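Local atomic coordinates of protein (glyceraldehyde 3-phosphate dehydrogenase) (Sulfolobus solfataricus, PDB entry 1B7G), a protein that catalyses the phosphorylating oxidation of glyceraldehyde 3-phosphate in glycolysis, using NADP in preference to NAD as cofactor. Residues Ser120-Tyr125 with Glu241-Ile246; Glu277-Ser282 with Met295-Gln300; Asn308-Arg313 with Arg326-Ser331. The protein carries 1 engineered substitution. All coordinates share one frame; numbering follows the deposited sequence.

Contact 1 (Ser120-Tyr125 with Glu241-Ile246)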
ATOM      1  N   SER A 120     -11.849 -24.590  -4.464  1.00 22.03           N
ATOM      2  CA  SER A 120     -10.810 -23.821  -5.066  1.00 26.39           C
ATOM      3  C   SER A 120     -11.032 -23.912  -6.576  1.00 25.25           C
ATOM      4  O   SER A 120     -10.989 -25.050  -7.038  1.00 24.99           O
ATOM      5  CB  SER A 120      -9.395 -24.287  -4.685  1.00 23.06           C
ATOM      6  OG  SER A 120      -8.477 -23.197  -4.899  1.00 31.79           O
ATOM      7  N   ALA A 121     -11.193 -22.816  -7.292  1.00 26.10           N
ATOM      8  CA  ALA A 121     -11.591 -22.824  -8.687  1.00 31.09           C
ATOM      9  C   ALA A 121     -10.689 -23.570  -9.630  1.00 27.19           C
ATOM     10  O   ALA A 121     -11.164 -24.207 -10.567  1.00 26.09           O
ATOM     11  CB  ALA A 121     -11.835 -21.410  -9.253  1.00 22.81           C
ATOM     12  N   LEU A 122      -9.381 -23.565  -9.457  1.00 25.18           N
ATOM     13  CA  LEU A 122      -8.474 -24.319 -10.285  1.00 22.26           C
ATOM     14  C   LEU A 122      -8.589 -25.821 -10.011  1.00 22.25           C
ATOM     15  O   LEU A 122      -7.882 -26.552 -10.713  1.00 27.82           O
ATOM     16  CB  LEU A 122      -7.027 -23.868 -10.096  1.00 24.57           C
ATOM     17  CG  LEU A 122      -6.535 -22.728 -10.983  1.00 23.04           C
ATOM     18  CD1 LEU A 122      -7.321 -21.454 -10.709  1.00 26.19           C
ATOM     19  CD2 LEU A 122      -5.046 -22.466 -10.800  1.00 25.02           C
ATOM     20  N   CYS A 123      -9.339 -26.294  -9.023  1.00 25.54           N
ATOM     21  CA  CYS A 123      -9.384 -27.710  -8.780  1.00 27.26           C
ATOM     22  C   CYS A 123     -10.760 -28.379  -8.887  1.00 25.01           C
ATOM     23  O   CYS A 123     -10.766 -29.478  -9.430  1.00 24.29           O
ATOM     24  CB  CYS A 123      -8.854 -28.132  -7.374  1.00 23.01           C
ATOM     25  SG  CYS A 123      -7.183 -27.518  -7.038  1.00 27.37           S
ATOM     26  N   ASN A 124     -11.825 -27.852  -8.306  1.00 22.92           N
ATOM     27  CA  ASN A 124     -13.073 -28.605  -8.273  1.00 25.81           C
ATOM     28  C   ASN A 124     -14.321 -27.766  -8.446  1.00 26.01           C
ATOM     29  O   ASN A 124     -15.362 -28.009  -7.810  1.00 26.98           O
ATOM     30  CB  ASN A 124     -13.124 -29.398  -6.937  1.00 22.24           C
ATOM     31  CG  ASN A 124     -13.322 -28.467  -5.760  1.00 30.15           C
ATOM     32  OD1 ASN A 124     -12.975 -27.279  -5.865  1.00 27.93           O
ATOM     33  ND2 ASN A 124     -13.940 -28.955  -4.692  1.00 26.64           N
ATOM     34  N   TYR A 125     -14.268 -26.793  -9.340  1.00 23.17           N
ATOM     35  CA  TYR A 125     -15.471 -25.989  -9.635  1.00 29.64           C
ATOM     36  C   TYR A 125     -16.620 -26.908 -10.094  1.00 24.42           C
ATOM     37  O   TYR A 125     -17.714 -26.838  -9.544  1.00 25.22           O
ATOM     38  CB  TYR A 125     -15.123 -25.000 -10.730  1.00 28.15           C
ATOM     39  CG  TYR A 125     -16.233 -24.107 -11.237  1.00 31.14           C
ATOM     40  CD1 TYR A 125     -17.199 -24.557 -12.164  1.00 23.58           C
ATOM     41  CD2 TYR A 125     -16.301 -22.805 -10.819  1.00 25.53           C
ATOM     42  CE1 TYR A 125     -18.182 -23.679 -12.605  1.00 30.10           C
ATOM     43  CE2 TYR A 125     -17.253 -21.923 -11.270  1.00 29.33           C
ATOM     44  CZ  TYR A 125     -18.209 -22.375 -12.187  1.00 32.88           C
ATOM     45  OH  TYR A 125     -19.151 -21.472 -12.621  1.00 28.13           O
ATOM     46  N   GLU A 241       4.542 -21.033 -15.523  1.00 27.41           N
ATOM     47  CA  GLU A 241       4.621 -19.799 -16.250  1.00 24.40           C
ATOM     48  C   GLU A 241       3.398 -19.453 -17.084  1.00 30.29           C
ATOM     49  O   GLU A 241       3.295 -18.330 -17.568  1.00 31.94           O
ATOM     50  CB  GLU A 241       5.849 -19.835 -17.201  1.00 35.41           C
ATOM     51  CG  GLU A 241       6.319 -18.453 -17.611  1.00 31.91           C
ATOM     52  CD  GLU A 241       7.633 -18.490 -18.386  1.00 45.60           C
ATOM     53  OE1 GLU A 241       8.340 -19.516 -18.275  1.00 43.97           O
ATOM     54  OE2 GLU A 241       7.947 -17.484 -19.078  1.00 42.66           O
ATOM     55  N   ASN A 242       2.407 -20.331 -17.177  1.00 33.04           N
ATOM     56  CA  ASN A 242       1.242 -20.142 -18.034  1.00 32.63           C
ATOM     57  C   ASN A 242      -0.068 -20.458 -17.363  1.00 32.97           C
ATOM     58  O   ASN A 242      -0.990 -21.067 -17.939  1.00 30.15           O
ATOM     59  CB  ASN A 242       1.421 -21.097 -19.249  1.00 34.12           C
ATOM     60  CG  ASN A 242       2.443 -20.496 -20.195  1.00 49.77           C
ATOM     61  OD1 ASN A 242       2.083 -19.508 -20.841  1.00 55.02           O
ATOM     62  ND2 ASN A 242       3.674 -21.013 -20.204  1.00 48.58           N
ATOM     63  N   THR A 243      -0.211 -20.064 -16.099  1.00 27.52           N
ATOM     64  CA  THR A 243      -1.456 -20.363 -15.375  1.00 25.32           C
ATOM     65  C   THR A 243      -1.911 -19.135 -14.631  1.00 25.07           C
ATOM     66  O   THR A 243      -1.258 -18.696 -13.637  1.00 23.82           O
ATOM     67  CB  THR A 243      -1.242 -21.513 -14.362  1.00 30.36           C
ATOM     68  OG1 THR A 243      -0.673 -22.653 -14.989  1.00 27.50           O
ATOM     69  CG2 THR A 243      -2.499 -21.897 -13.620  1.00 22.52           C
ATOM     70  N   PRO A 244      -3.016 -18.529 -15.008  1.00 30.82           N
ATOM     71  CA  PRO A 244      -3.597 -17.470 -14.217  1.00 27.90           C
ATOM     72  C   PRO A 244      -3.818 -17.872 -12.759  1.00 22.05           C
ATOM     73  O   PRO A 244      -4.455 -18.838 -12.461  1.00 27.55           O
ATOM     74  CB  PRO A 244      -4.914 -17.158 -14.906  1.00 28.01           C
ATOM     75  CG  PRO A 244      -4.718 -17.620 -16.313  1.00 25.72           C
ATOM     76  CD  PRO A 244      -3.846 -18.855 -16.186  1.00 28.72           C
ATOM     77  N   ARG A 245      -3.428 -16.915 -11.884  1.00 21.96           N
ATOM     78  CA  ARG A 245      -3.567 -17.071 -10.456  1.00 23.60           C
ATOM     79  C   ARG A 245      -2.254 -17.562  -9.795  1.00 17.77           C
ATOM     80  O   ARG A 245      -2.140 -17.634  -8.597  1.00 22.15           O
ATOM     81  CB  ARG A 245      -4.803 -17.811 -10.002  1.00 25.89           C
ATOM     82  CG  ARG A 245      -6.062 -16.990 -10.247  1.00 28.18           C
ATOM     83  CD  ARG A 245      -7.337 -17.643  -9.730  1.00 25.38           C
ATOM     84  NE  ARG A 245      -8.459 -17.090 -10.540  1.00 24.89           N
ATOM     85  CZ  ARG A 245      -9.722 -17.399 -10.317  1.00 32.70           C
ATOM     86  NH1 ARG A 245     -10.059 -18.182  -9.305  1.00 25.54           N
ATOM     87  NH2 ARG A 245     -10.661 -16.888 -11.117  1.00 31.59           N
ATOM     88  N   ILE A 246      -1.287 -17.737 -10.667  1.00 23.60           N
ATOM     89  CA  ILE A 246       0.080 -18.095 -10.302  1.00 25.46           C
ATOM     90  C   ILE A 246       0.993 -17.153 -11.073  1.00 26.64           C
ATOM     91  O   ILE A 246       0.841 -17.009 -12.298  1.00 27.41           O
ATOM     92  CB  ILE A 246       0.465 -19.536 -10.621  1.00 22.92           C
ATOM     93  CG1 ILE A 246      -0.307 -20.541  -9.757  1.00 20.76           C
ATOM     94  CG2 ILE A 246       1.978 -19.759 -10.416  1.00 18.45           C
ATOM     95  CD1 ILE A 246      -0.100 -22.008 -10.169  1.00 20.16           C
TER
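S120 O is gripped by two backbone N-H groups, from C123 N at 2.9 Å and N124 N at 3.2 Å. N124 then reaches back: its OD1 takes S120 N in the carbonyl plane at 3.2 Å, along a nearly straight N-H···O path (168°). The turn into helix 121-128 is thus fixed at both the N and the O of S120, and A121 and L122 are presented to the loop 241-246. That loop has its own brace, a type II turn from T243 to I246 closed by I246 N on T243 O, with R245 at its third position (phi 97°).

L122 straddles the turn. Its CD2 meets T243 CG2 at 3.8 Å and rests near P244 O, while its CD1 crosses obliquely over the arginine stem, 3.9 Å from R245 CD. R245 runs extended from CG to NE, which carries its tip past L122 to A121, where NH1 stands 3.7 Å from A121 CB. The guanidinium is well occupied: D310 and E307 form salt bridges to NH2 and NH1, and N329 OD1 accepts from NE. E307 also accepts the backbone N-H of A121 through its other oxygen, so one carboxylate serves both segments. Just beyond, C123 forms a disulfide with C149.

No hydrogen bond passes directly between the two segments. The nucleotide-binding side, following strand 118-119, and the catalytic side, leading into strand 246-249, touch here mainly through methyl and methylene groups, with the guanidinium close by A121, while the arginine's charge is probably balanced by the acids around it.

Contact 2 (Glu277-Ser282 with Met295-Gln300)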
ATOM      1  N   GLU A 277      -2.401 -13.499  -6.889  1.00 18.80           N
ATOM      2  CA  GLU A 277      -1.756 -14.647  -7.466  1.00 18.68           C
ATOM      3  C   GLU A 277      -0.728 -15.308  -6.528  1.00 27.49           C
ATOM      4  O   GLU A 277      -0.085 -14.588  -5.752  1.00 23.85           O
ATOM      5  CB  GLU A 277      -1.006 -14.238  -8.736  1.00 20.45           C
ATOM      6  CG  GLU A 277      -1.936 -13.589  -9.802  1.00 24.38           C
ATOM      7  CD  GLU A 277      -2.115 -12.095  -9.627  1.00 34.00           C
ATOM      8  OE1 GLU A 277      -1.532 -11.510  -8.679  1.00 26.86           O
ATOM      9  OE2 GLU A 277      -2.856 -11.481 -10.442  1.00 25.94           O
ATOM     10  N   VAL A 278      -0.506 -16.597  -6.694  1.00 23.50           N
ATOM     11  CA  VAL A 278       0.569 -17.291  -5.930  1.00 23.13           C
ATOM     12  C   VAL A 278       1.879 -16.834  -6.520  1.00 22.94           C
ATOM     13  O   VAL A 278       1.987 -16.849  -7.762  1.00 20.61           O
ATOM     14  CB  VAL A 278       0.423 -18.828  -6.024  1.00 25.33           C
ATOM     15  CG1 VAL A 278       1.603 -19.578  -5.387  1.00 19.71           C
ATOM     16  CG2 VAL A 278      -0.851 -19.262  -5.297  1.00 20.94           C
ATOM     17  N   MET A 279       2.837 -16.340  -5.717  1.00 19.65           N
ATOM     18  CA  MET A 279       4.076 -15.777  -6.213  1.00 21.44           C
ATOM     19  C   MET A 279       5.245 -16.766  -6.092  1.00 25.18           C
ATOM     20  O   MET A 279       5.827 -16.889  -5.002  1.00 21.27           O
ATOM     21  CB  MET A 279       4.441 -14.485  -5.462  1.00 19.79           C
ATOM     22  CG  MET A 279       3.561 -13.285  -5.774  1.00 22.69           C
ATOM     23  SD  MET A 279       3.487 -12.088  -4.423  1.00 21.73           S
ATOM     24  CE  MET A 279       2.203 -12.712  -3.420  1.00 14.67           C
ATOM     25  N   ILE A 280       5.503 -17.550  -7.135  1.00 25.48           N
ATOM     26  CA  ILE A 280       6.541 -18.578  -7.060  1.00 24.93           C
ATOM     27  C   ILE A 280       7.897 -17.997  -7.442  1.00 28.39           C
ATOM     28  O   ILE A 280       8.044 -17.360  -8.485  1.00 23.61           O
ATOM     29  CB  ILE A 280       6.238 -19.780  -7.968  1.00 27.17           C
ATOM     30  CG1 ILE A 280       4.956 -20.477  -7.504  1.00 25.27           C
ATOM     31  CG2 ILE A 280       7.428 -20.757  -7.984  1.00 20.72           C
ATOM     32  CD1 ILE A 280       4.476 -21.601  -8.378  1.00 27.91           C
ATOM     33  N   PHE A 281       8.875 -18.200  -6.560  1.00 26.61           N
ATOM     34  CA  PHE A 281      10.246 -17.757  -6.837  1.00 25.54           C
ATOM     35  C   PHE A 281      10.885 -18.691  -7.844  1.00 25.73           C
ATOM     36  O   PHE A 281      11.103 -19.875  -7.558  1.00 27.84           O
ATOM     37  CB  PHE A 281      11.057 -17.704  -5.512  1.00 19.26           C
ATOM     38  CG  PHE A 281      10.547 -16.536  -4.681  1.00 21.65           C
ATOM     39  CD1 PHE A 281       9.447 -16.680  -3.857  1.00 18.33           C
ATOM     40  CD2 PHE A 281      11.167 -15.299  -4.804  1.00 24.84           C
ATOM     41  CE1 PHE A 281       9.001 -15.614  -3.116  1.00 26.09           C
ATOM     42  CE2 PHE A 281      10.704 -14.209  -4.070  1.00 27.02           C
ATOM     43  CZ  PHE A 281       9.618 -14.380  -3.248  1.00 18.84           C
ATOM     44  N   SER A 282      11.056 -18.206  -9.076  1.00 28.91           N
ATOM     45  CA  SER A 282      11.533 -19.011 -10.173  1.00 33.10           C
ATOM     46  C   SER A 282      12.923 -19.593 -10.014  1.00 30.04           C
ATOM     47  O   SER A 282      13.090 -20.775 -10.396  1.00 23.56           O
ATOM     48  CB  SER A 282      11.430 -18.273 -11.529  1.00 39.31           C
ATOM     49  OG  SER A 282      12.396 -17.263 -11.650  1.00 36.22           O
ATOM     50  N   MET A 295       9.576 -22.480  -3.511  1.00 21.54           N
ATOM     51  CA  MET A 295       8.990 -21.653  -2.442  1.00 19.38           C
ATOM     52  C   MET A 295       8.173 -20.539  -3.088  1.00 16.98           C
ATOM     53  O   MET A 295       8.450 -20.130  -4.239  1.00 20.09           O
ATOM     54  CB  MET A 295      10.137 -21.036  -1.572  1.00 19.97           C
ATOM     55  CG  MET A 295      11.007 -20.157  -2.466  1.00 19.67           C
ATOM     56  SD  MET A 295      12.160 -19.173  -1.558  1.00 27.92           S
ATOM     57  CE  MET A 295      13.373 -20.300  -0.992  1.00 30.10           C
ATOM     58  N   TYR A 296       7.185 -20.050  -2.359  1.00 19.15           N
ATOM     59  CA  TYR A 296       6.339 -18.991  -2.922  1.00 21.90           C
ATOM     60  C   TYR A 296       5.806 -18.097  -1.826  1.00 22.90           C
ATOM     61  O   TYR A 296       5.722 -18.483  -0.634  1.00 21.76           O
ATOM     62  CB  TYR A 296       5.242 -19.627  -3.820  1.00 21.90           C
ATOM     63  CG  TYR A 296       4.354 -20.670  -3.192  1.00 18.92           C
ATOM     64  CD1 TYR A 296       3.300 -20.303  -2.343  1.00 15.85           C
ATOM     65  CD2 TYR A 296       4.512 -22.010  -3.453  1.00 21.12           C
ATOM     66  CE1 TYR A 296       2.487 -21.268  -1.785  1.00 20.31           C
ATOM     67  CE2 TYR A 296       3.684 -22.979  -2.917  1.00 23.81           C
ATOM     68  CZ  TYR A 296       2.687 -22.605  -2.058  1.00 25.98           C
ATOM     69  OH  TYR A 296       1.896 -23.561  -1.476  1.00 25.57           O
ATOM     70  N   ALA A 297       5.423 -16.875  -2.249  1.00 19.08           N
ATOM     71  CA  ALA A 297       4.753 -15.955  -1.344  1.00 20.45           C
ATOM     72  C   ALA A 297       3.247 -15.970  -1.546  1.00 24.57           C
ATOM     73  O   ALA A 297       2.760 -16.251  -2.665  1.00 27.43           O
ATOM     74  CB  ALA A 297       5.275 -14.514  -1.507  1.00 16.00           C
ATOM     75  N   VAL A 298       2.474 -15.651  -0.520  1.00 18.69           N
ATOM     76  CA  VAL A 298       1.019 -15.591  -0.617  1.00 20.31           C
ATOM     77  C   VAL A 298       0.525 -14.258  -0.021  1.00 28.45           C
ATOM     78  O   VAL A 298       0.825 -13.965   1.130  1.00 20.07           O
ATOM     79  CB  VAL A 298       0.341 -16.732   0.143  1.00 24.83           C
ATOM     80  CG1 VAL A 298      -1.172 -16.659   0.080  1.00 25.98           C
ATOM     81  CG2 VAL A 298       0.811 -18.125  -0.369  1.00 16.76           C
ATOM     82  N   HIS A 299      -0.167 -13.448  -0.811  1.00 21.01           N
ATOM     83  CA  HIS A 299      -0.745 -12.207  -0.275  1.00 24.68           C
ATOM     84  C   HIS A 299      -2.097 -12.535   0.312  1.00 26.56           C
ATOM     85  O   HIS A 299      -3.115 -12.645  -0.413  1.00 24.61           O
ATOM     86  CB  HIS A 299      -0.831 -11.087  -1.313  1.00 25.75           C
ATOM     87  CG  HIS A 299      -1.400  -9.817  -0.706  1.00 31.00           C
ATOM     88  ND1 HIS A 299      -2.317  -9.028  -1.351  1.00 30.14           N
ATOM     89  CD2 HIS A 299      -1.211  -9.239   0.492  1.00 25.97           C
ATOM     90  CE1 HIS A 299      -2.673  -8.021  -0.586  1.00 25.14           C
ATOM     91  NE2 HIS A 299      -1.986  -8.111   0.548  1.00 31.20           N
ATOM     92  N   GLN A 300      -2.143 -12.651   1.634  1.00 21.71           N
ATOM     93  CA  GLN A 300      -3.315 -13.155   2.319  1.00 26.58           C
ATOM     94  C   GLN A 300      -4.508 -12.211   2.254  1.00 27.08           C
ATOM     95  O   GLN A 300      -5.627 -12.686   2.434  1.00 21.66           O
ATOM     96  CB  GLN A 300      -3.122 -13.532   3.791  1.00 26.31           C
ATOM     97  CG  GLN A 300      -2.812 -12.345   4.703  1.00 20.31           C
ATOM     98  CD  GLN A 300      -1.508 -11.677   4.398  1.00 24.19           C
ATOM     99  OE1 GLN A 300      -0.540 -12.253   3.854  1.00 21.78           O
ATOM    100  NE2 GLN A 300      -1.395 -10.385   4.720  1.00 26.56           N
TER
HETATM  101  O   HOH W   1      -1.408 -14.108  -3.222  1.00 24.69           O
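F281 leaves its strand with CG anti to the carbonyl carbon and leans across the neighbouring strand. CB sits 3.9 Å from M295 CG. From there the ring runs edge-on along the opposing backbone: CD1 lies 3.6 Å from M295 O, and CE1 carries on to A297 N at 3.9 Å. M295 has its CG in the crowded position between N and the carbonyl carbon (chi1 61°), and its bent chain brings SD obliquely to the phenyl group, 4.9 Å from the F281 ring centroid, a Met-aromatic contact. An alanine in place of F281 would remove the whole ring and would probably cost this sulfur contact and the shielding of the M295 and A297 backbone.

The strands themselves form an antiparallel hairpin. M279 and A297 are a hydrogen-bonded pair, with A297 N on a lone pair of M279 O at 2.8 Å and M279 N returning a nearly straight bond (168°) to A297 O. F281 N also binds M295 O. Past the paired residues, one water joins E277 O to H299 N. M279 and A297 share one face of the sheet, where M279 CE reaches 3.6 Å from H299 N. I280 and Y296 share the other, and there V278 CG1 makes a CH-pi contact over the tyrosine ring, 3.9 Å from the Y296 centroid.

Helix 139-152 packs against the Y296 side, with L144 and T147 against the Y296 side chain. V298 meets A143 and lies about 4 Å, side chain to side chain, from H219 of the catalytic site. Strand 219-227 flanks 291-298, while 246-249 flanks 278-288 in this mixed sheet of the catalytic domain.

Contact 3 (Asn308-Arg313 with Arg326-Ser331)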
ATOM      1  N   ASN A 308     -13.827 -16.436  -4.417  1.00 22.22           N
ATOM      2  CA  ASN A 308     -15.192 -16.197  -3.954  1.00 21.51           C
ATOM      3  C   ASN A 308     -16.102 -15.829  -5.146  1.00 27.14           C
ATOM      4  O   ASN A 308     -17.279 -16.237  -5.170  1.00 27.81           O
ATOM      5  CB  ASN A 308     -15.230 -15.110  -2.885  1.00 23.58           C
ATOM      6  CG  ASN A 308     -15.025 -15.593  -1.471  1.00 26.46           C
ATOM      7  OD1 ASN A 308     -15.972 -15.986  -0.791  1.00 26.98           O
ATOM      8  ND2 ASN A 308     -13.781 -15.576  -1.008  1.00 27.05           N
ATOM      9  N   ILE A 309     -15.548 -15.110  -6.126  1.00 20.33           N
ATOM     10  CA  ILE A 309     -16.349 -14.783  -7.315  1.00 27.08           C
ATOM     11  C   ILE A 309     -16.719 -16.038  -8.092  1.00 30.04           C
ATOM     12  O   ILE A 309     -17.904 -16.288  -8.427  1.00 24.66           O
ATOM     13  CB  ILE A 309     -15.648 -13.752  -8.202  1.00 30.39           C
ATOM     14  CG1 ILE A 309     -15.381 -12.442  -7.474  1.00 25.32           C
ATOM     15  CG2 ILE A 309     -16.531 -13.487  -9.453  1.00 27.47           C
ATOM     16  CD1 ILE A 309     -16.579 -11.842  -6.749  1.00 22.89           C
ATOM     17  N   ASP A 310     -15.770 -16.950  -8.320  1.00 24.85           N
ATOM     18  CA  ASP A 310     -16.094 -18.208  -9.007  1.00 24.11           C
ATOM     19  C   ASP A 310     -17.049 -19.071  -8.231  1.00 26.27           C
ATOM     20  O   ASP A 310     -17.921 -19.760  -8.818  1.00 27.26           O
ATOM     21  CB  ASP A 310     -14.808 -18.967  -9.337  1.00 25.19           C
ATOM     22  CG  ASP A 310     -13.947 -18.230 -10.327  1.00 34.25           C
ATOM     23  OD1 ASP A 310     -14.536 -17.612 -11.254  1.00 30.37           O
ATOM     24  OD2 ASP A 310     -12.700 -18.257 -10.218  1.00 28.34           O
ATOM     25  N   ALA A 311     -16.918 -19.090  -6.896  1.00 25.86           N
ATOM     26  CA  ALA A 311     -17.761 -19.876  -6.048  1.00 28.71           C
ATOM     27  C   ALA A 311     -19.229 -19.427  -6.241  1.00 29.72           C
ATOM     28  O   ALA A 311     -20.122 -20.276  -6.176  1.00 25.94           O
ATOM     29  CB  ALA A 311     -17.387 -19.845  -4.577  1.00 26.29           C
ATOM     30  N   ILE A 312     -19.447 -18.123  -6.350  1.00 30.05           N
ATOM     31  CA  ILE A 312     -20.810 -17.631  -6.598  1.00 30.05           C
ATOM     32  C   ILE A 312     -21.326 -18.273  -7.885  1.00 23.19           C
ATOM     33  O   ILE A 312     -22.395 -18.852  -7.921  1.00 29.44           O
ATOM     34  CB  ILE A 312     -20.844 -16.101  -6.733  1.00 31.21           C
ATOM     35  CG1 ILE A 312     -20.659 -15.447  -5.355  1.00 29.90           C
ATOM     36  CG2 ILE A 312     -22.153 -15.644  -7.363  1.00 24.41           C
ATOM     37  CD1 ILE A 312     -20.172 -14.008  -5.374  1.00 24.99           C
ATOM     38  N   ARG A 313     -20.523 -18.250  -8.932  1.00 22.10           N
ATOM     39  CA  ARG A 313     -20.936 -18.818 -10.208  1.00 25.75           C
ATOM     40  C   ARG A 313     -21.182 -20.304 -10.131  1.00 36.80           C
ATOM     41  O   ARG A 313     -22.193 -20.766 -10.697  1.00 29.45           O
ATOM     42  CB  ARG A 313     -19.937 -18.443 -11.311  1.00 22.22           C
ATOM     43  CG  ARG A 313     -19.866 -16.946 -11.505  1.00 25.86           C
ATOM     44  CD  ARG A 313     -19.767 -16.553 -12.981  1.00 29.28           C
ATOM     45  NE  ARG A 313     -19.636 -15.094 -13.105  1.00 25.72           N
ATOM     46  CZ  ARG A 313     -18.497 -14.423 -12.984  1.00 43.15           C
ATOM     47  NH1 ARG A 313     -17.325 -15.046 -12.745  1.00 29.67           N
ATOM     48  NH2 ARG A 313     -18.567 -13.101 -13.111  1.00 29.50           N
ATOM     49  N   ARG A 326     -12.584 -17.058 -16.689  1.00 29.13           N
ATOM     50  CA  ARG A 326     -12.147 -16.035 -17.639  1.00 30.75           C
ATOM     51  C   ARG A 326     -12.702 -14.669 -17.270  1.00 28.87           C
ATOM     52  O   ARG A 326     -11.950 -13.685 -17.296  1.00 27.77           O
ATOM     53  CB  ARG A 326     -12.417 -16.439 -19.090  1.00 33.36           C
ATOM     54  CG  ARG A 326     -12.422 -15.272 -20.059  1.00 36.20           C
ATOM     55  CD  ARG A 326     -12.999 -15.627 -21.428  1.00 41.58           C
ATOM     56  NE  ARG A 326     -12.569 -16.962 -21.818  1.00 51.24           N
ATOM     57  CZ  ARG A 326     -13.327 -18.052 -21.884  1.00 58.24           C
ATOM     58  NH1 ARG A 326     -14.631 -18.014 -21.634  1.00 43.53           N
ATOM     59  NH2 ARG A 326     -12.744 -19.211 -22.214  1.00 46.29           N
ATOM     60  N   ILE A 327     -13.955 -14.560 -16.850  1.00 30.53           N
ATOM     61  CA  ILE A 327     -14.540 -13.261 -16.505  1.00 30.79           C
ATOM     62  C   ILE A 327     -13.943 -12.735 -15.199  1.00 29.02           C
ATOM     63  O   ILE A 327     -13.600 -11.568 -15.076  1.00 27.58           O
ATOM     64  CB  ILE A 327     -16.065 -13.335 -16.437  1.00 28.62           C
ATOM     65  CG1 ILE A 327     -16.584 -13.545 -17.901  1.00 31.08           C
ATOM     66  CG2 ILE A 327     -16.691 -12.114 -15.843  1.00 28.72           C
ATOM     67  CD1 ILE A 327     -17.962 -14.161 -17.954  1.00 28.64           C
ATOM     68  N   THR A 328     -13.850 -13.628 -14.221  1.00 28.52           N
ATOM     69  CA  THR A 328     -13.229 -13.265 -12.938  1.00 25.89           C
ATOM     70  C   THR A 328     -11.825 -12.748 -13.212  1.00 23.56           C
ATOM     71  O   THR A 328     -11.539 -11.622 -12.833  1.00 26.42           O
ATOM     72  CB  THR A 328     -13.187 -14.461 -12.018  1.00 25.52           C
ATOM     73  OG1 THR A 328     -14.547 -14.874 -11.782  1.00 26.12           O
ATOM     74  CG2 THR A 328     -12.525 -14.111 -10.665  1.00 23.28           C
ATOM     75  N   ASN A 329     -11.022 -13.497 -13.958  1.00 23.08           N
ATOM     76  CA  ASN A 329      -9.675 -13.117 -14.282  1.00 24.93           C
ATOM     77  C   ASN A 329      -9.530 -11.796 -15.012  1.00 32.93           C
ATOM     78  O   ASN A 329      -8.715 -10.944 -14.604  1.00 25.33           O
ATOM     79  CB  ASN A 329      -8.938 -14.231 -15.031  1.00 24.56           C
ATOM     80  CG  ASN A 329      -8.646 -15.396 -14.063  1.00 29.37           C
ATOM     81  OD1 ASN A 329      -8.807 -15.290 -12.855  1.00 25.65           O
ATOM     82  ND2 ASN A 329      -8.300 -16.523 -14.640  1.00 18.61           N
ATOM     83  N   GLU A 330     -10.288 -11.631 -16.099  1.00 25.13           N
ATOM     84  CA  GLU A 330     -10.167 -10.414 -16.889  1.00 28.30           C
ATOM     85  C   GLU A 330     -10.624  -9.208 -16.095  1.00 23.48           C
ATOM     86  O   GLU A 330      -9.992  -8.174 -16.092  1.00 24.49           O
ATOM     87  CB  GLU A 330     -11.023 -10.536 -18.184  1.00 25.08           C
ATOM     88  CG  GLU A 330     -10.703  -9.455 -19.198  1.00 50.36           C
ATOM     89  CD  GLU A 330     -11.299  -8.094 -19.004  1.00 64.97           C
ATOM     90  OE1 GLU A 330     -12.353  -7.929 -18.337  1.00 65.48           O
ATOM     91  OE2 GLU A 330     -10.707  -7.116 -19.543  1.00 72.02           O
ATOM     92  N   SER A 331     -11.800  -9.322 -15.449  1.00 23.04           N
ATOM     93  CA  SER A 331     -12.339  -8.179 -14.758  1.00 25.35           C
ATOM     94  C   SER A 331     -11.485  -7.758 -13.552  1.00 32.31           C
ATOM     95  O   SER A 331     -11.634  -6.606 -13.101  1.00 27.97           O
ATOM     96  CB  SER A 331     -13.764  -8.437 -14.275  1.00 25.98           C
ATOM     97  OG  SER A 331     -13.827  -9.512 -13.348  1.00 31.29           O
TER
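The two helical segments run roughly antiparallel, at 150° with axes 9.8 Å apart, and come nearest where I309 faces T328. The threonine hydroxyl is the hub. With OG1 anti to the carbonyl carbon (chi1 -61°), it stands 2.8 Å from D310 OD1, and S324 O, one turn earlier, is another possible acceptor for its single proton. R313, bent at chi2, brings NH1 to the same T328 OG1 at 2.9 Å; the oxygen lies close to the guanidinium plane, though the N-H···O angle is only 134°.

Apolar groups close in around this. I309 CG2 comes within 3.4 Å of T328 OG1, and T328 CG2 lies 4.0 Å from I309 CB. I327 CG2 approaches R313 NH2 obliquely at 3.5 Å. Both charged side chains have stronger partners outside: D310 OD2 pairs with R245 and R313 NH2 with D25, so the buried charges are probably well balanced.

Helix 304-315 lies on the nucleotide-binding domain, with I309 and I312 against M26 of strand 26-32, I312 also on I105 of strand 103-106, and I309 on A19 and I20 of helix 11-21; helix 321-331 packs alongside it.

Overall arrangement
The chain first lays down all but one strand of the parallel, Rossmann-type sheet, and contact 1 begins just after its edge strand 118-119. More than a hundred residues later, the last strand, 133-136, and most of the catalytic domain's mixed sheet included, 241-246 returns to close that long loop. Contact 2 then closes a short hairpin in the mixed sheet, and contact 3 a short helix pair that brings the C-terminal part back to the nucleotide-binding domain. The three follow in series; none nests in or crosses another. R245 is the joint: its O meets V278 N of contact 2 at 2.7 Å, and its side chain reaches D310 and N329 of contact 3. Contacts 2 and 3 themselves do not touch.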